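Local atomic coordinates of sialidase B (Streptococcus pneumoniae serotype 4, PDB entry 4XJW), a protein that cleaves terminal sialic acid residues from oligosaccharides, glycoproteins and glycolipids by hydrolysing their alpha-glycosidic linkages. Residues Thr107-Ser112 / Ser183-Ser188. The protein carries 1 engineered substitution. Sequence-based numbering, arbitrary orientation.
Sequences TLVFVS and STIPLS
Ile185 meets Val109 and Thr107 through two different branches. Ile185 CD1 and Val109 CG2 meet tip to tip, 3.7 Å apart, a purely apolar touch; Ile185 CG1 lies anti to its own carbonyl carbon (chi1 -63°), and CD1 continues the extended chain (chi2 171°). On the other branch, Ile185 CG2 lies 4.1 Å from Thr107 CG2, while the side chain also packs on Val35 and Ile177. Pro186 contributes mainly its carbonyl: the O accepts a hydrogen bond from Lys37 NZ, and the same amine is hydrogen-bonded to Thr107 OG1, so one lysine of the neighbouring strand 32-39 links loop and strand. Strand 102-113 belongs to an antiparallel sheet of the N-terminal domain, a concanavalin-like beta-sandwich, and the loop 183-188 runs over one face of that sheet on its way to the propeller. Leu187 crosses Thr107 at about a right angle, its CD2 lying 3.8 Å from Thr107 CB and 3.9 Å from Thr107 CG2. At Ser188 a water bridges the two segments: it accepts from Ser188 N at 2.8 Å and is hydrogen-bonded to Thr107 OG1 at 2.9 Å, while Ser188 OG is hydrogen-bonded to Glu105 OE1.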
ATOM      1  N   THR A 107       8.069   8.743 -18.332  1.00 11.80           N
ATOM      2  CA  THR A 107       7.320   8.829 -19.577  1.00 14.54           C
ATOM      3  C   THR A 107       5.953   9.411 -19.267  1.00 14.69           C
ATOM      4  O   THR A 107       5.118   8.766 -18.617  1.00 14.47           O
ATOM      5  CB  THR A 107       7.159   7.451 -20.260  1.00 14.72           C
ATOM      6  OG1 THR A 107       8.451   6.864 -20.478  1.00 15.52           O
ATOM      7  CG2 THR A 107       6.440   7.585 -21.616  1.00 16.64           C
ATOM      8  N   LEU A 108       5.726  10.635 -19.730  1.00 10.64           N
ATOM      9  CA  LEU A 108       4.484  11.338 -19.444  1.00  9.64           C
ATOM     10  C   LEU A 108       3.633  11.390 -20.713  1.00 12.71           C
ATOM     11  O   LEU A 108       4.133  11.694 -21.784  1.00 12.23           O
ATOM     12  CB  LEU A 108       4.801  12.733 -18.904  1.00 12.49           C
ATOM     13  CG  LEU A 108       3.628  13.656 -18.582  1.00 11.83           C
ATOM     14  CD1 LEU A 108       3.977  14.601 -17.435  1.00 14.74           C
ATOM     15  CD2 LEU A 108       3.196  14.473 -19.810  1.00 13.54           C
ATOM     16  N   VAL A 109       2.351  11.067 -20.590  1.00 12.11           N
ATOM     17  CA  VAL A 109       1.415  11.200 -21.706  1.00 10.90           C
ATOM     18  C   VAL A 109       0.188  11.972 -21.234  1.00 13.11           C
ATOM     19  O   VAL A 109      -0.514  11.530 -20.320  1.00 13.57           O
ATOM     20  CB  VAL A 109       0.947   9.832 -22.224  1.00 15.64           C
ATOM     21  CG1 VAL A 109      -0.023  10.014 -23.403  1.00 14.76           C
ATOM     22  CG2 VAL A 109       2.141   8.993 -22.649  1.00 12.83           C
ATOM     23  N   PHE A 110      -0.090  13.110 -21.864  1.00 10.33           N
ATOM     24  CA  PHE A 110      -1.246  13.902 -21.475  1.00 11.28           C
ATOM     25  C   PHE A 110      -2.207  13.976 -22.644  1.00 12.55           C
ATOM     26  O   PHE A 110      -1.818  14.367 -23.743  1.00 13.80           O
ATOM     27  CB  PHE A 110      -0.844  15.307 -21.044  1.00 12.57           C
ATOM     28  CG  PHE A 110      -2.021  16.177 -20.694  1.00 11.26           C
ATOM     29  CD1 PHE A 110      -2.758  15.927 -19.549  1.00 12.50           C
ATOM     30  CD2 PHE A 110      -2.396  17.227 -21.525  1.00 11.94           C
ATOM     31  CE1 PHE A 110      -3.853  16.713 -19.217  1.00 12.14           C
ATOM     32  CE2 PHE A 110      -3.487  18.023 -21.207  1.00 12.84           C
ATOM     33  CZ  PHE A 110      -4.215  17.767 -20.046  1.00 14.27           C
ATOM     34  N   VAL A 111      -3.447  13.563 -22.409  1.00 10.92           N
ATOM     35  CA  VAL A 111      -4.458  13.545 -23.464  1.00 11.78           C
ATOM     36  C   VAL A 111      -5.548  14.592 -23.188  1.00 13.95           C
ATOM     37  O   VAL A 111      -6.192  14.588 -22.131  1.00 13.31           O
ATOM     38  CB  VAL A 111      -5.074  12.139 -23.610  1.00 11.10           C
ATOM     39  CG1 VAL A 111      -6.097  12.137 -24.732  1.00 17.81           C
ATOM     40  CG2 VAL A 111      -3.976  11.108 -23.889  1.00 16.67           C
ATOM     41  N   SER A 112      -5.740  15.500 -24.145  1.00 14.73           N
ATOM     42  CA  SER A 112      -6.763  16.536 -24.067  1.00 12.48           C
ATOM     43  C   SER A 112      -7.832  16.227 -25.123  1.00 15.51           C
ATOM     44  O   SER A 112      -7.619  16.446 -26.316  1.00 18.96           O
ATOM     45  CB  SER A 112      -6.120  17.910 -24.307  1.00 15.68           C
ATOM     46  OG  SER A 112      -7.046  18.967 -24.187  1.00 16.81           O
ATOM     47  N   SER A 183      -1.036   2.666 -24.262  1.00 24.07           N
ATOM     48  CA  SER A 183      -0.364   1.488 -23.710  1.00 26.56           C
ATOM     49  C   SER A 183       0.745   0.939 -24.611  1.00 23.95           C
ATOM     50  O   SER A 183       1.529   0.096 -24.175  1.00 25.85           O
ATOM     51  CB  SER A 183      -1.370   0.384 -23.366  1.00 27.98           C
ATOM     52  OG  SER A 183      -1.888  -0.222 -24.536  1.00 35.54           O
ATOM     53  N   THR A 184       0.821   1.418 -25.851  1.00 23.68           N
ATOM     54  CA  THR A 184       1.861   0.975 -26.784  1.00 25.85           C
ATOM     55  C   THR A 184       3.106   1.856 -26.745  1.00 28.19           C
ATOM     56  O   THR A 184       4.119   1.534 -27.367  1.00 24.14           O
ATOM     57  CB  THR A 184       1.350   0.957 -28.239  1.00 25.27           C
ATOM     58  OG1 THR A 184       1.260   2.300 -28.738  1.00 22.52           O
ATOM     59  CG2 THR A 184      -0.003   0.280 -28.322  1.00 29.17           C
ATOM     60  N   ILE A 185       3.033   2.976 -26.029  1.00 20.08           N
ATOM     61  CA  ILE A 185       4.182   3.866 -25.944  1.00 19.93           C
ATOM     62  C   ILE A 185       5.244   3.223 -25.062  1.00 24.48           C
ATOM     63  O   ILE A 185       4.978   2.889 -23.905  1.00 20.97           O
ATOM     64  CB  ILE A 185       3.801   5.248 -25.406  1.00 21.34           C
ATOM     65  CG1 ILE A 185       2.826   5.934 -26.367  1.00 23.03           C
ATOM     66  CG2 ILE A 185       5.052   6.097 -25.189  1.00 21.02           C
ATOM     67  CD1 ILE A 185       2.211   7.207 -25.835  1.00 19.41           C
ATOM     68  N   PRO A 186       6.452   3.031 -25.611  1.00 19.88           N
ATOM     69  CA  PRO A 186       7.484   2.336 -24.836  1.00 20.11           C
ATOM     70  C   PRO A 186       7.876   3.107 -23.574  1.00 16.99           C
ATOM     71  O   PRO A 186       7.994   4.333 -23.604  1.00 19.93           O
ATOM     72  CB  PRO A 186       8.658   2.212 -25.818  1.00 23.42           C
ATOM     73  CG  PRO A 186       8.350   3.130 -26.961  1.00 27.02           C
ATOM     74  CD  PRO A 186       6.871   3.332 -26.993  1.00 26.85           C
ATOM     75  N   LEU A 187       8.033   2.376 -22.475  1.00 16.94           N
ATOM     76  CA  LEU A 187       8.356   2.959 -21.181  1.00 14.57           C
ATOM     77  C   LEU A 187       9.805   2.692 -20.799  1.00 15.00           C
ATOM     78  O   LEU A 187      10.462   1.822 -21.377  1.00 17.96           O
ATOM     79  CB  LEU A 187       7.428   2.392 -20.103  1.00 15.80           C
ATOM     80  CG  LEU A 187       5.928   2.574 -20.343  1.00 12.68           C
ATOM     81  CD1 LEU A 187       5.118   1.792 -19.344  1.00 17.44           C
ATOM     82  CD2 LEU A 187       5.545   4.054 -20.259  1.00 14.71           C
ATOM     83  N   SER A 188      10.293   3.425 -19.805  1.00 15.50           N
ATOM     84  CA  SER A 188      11.639   3.214 -19.282  1.00 16.13           C
ATOM     85  C   SER A 188      11.551   3.149 -17.767  1.00 12.79           C
ATOM     86  O   SER A 188      12.325   3.803 -17.065  1.00 15.15           O
ATOM     87  CB  SER A 188      12.560   4.360 -19.702  1.00 21.48           C
ATOM     88  OG  SER A 188      12.548   4.538 -21.110  1.00 27.35           O
TER
HETATM   89  O   HOH W   1       9.350   5.490 -18.132  1.00 14.15           O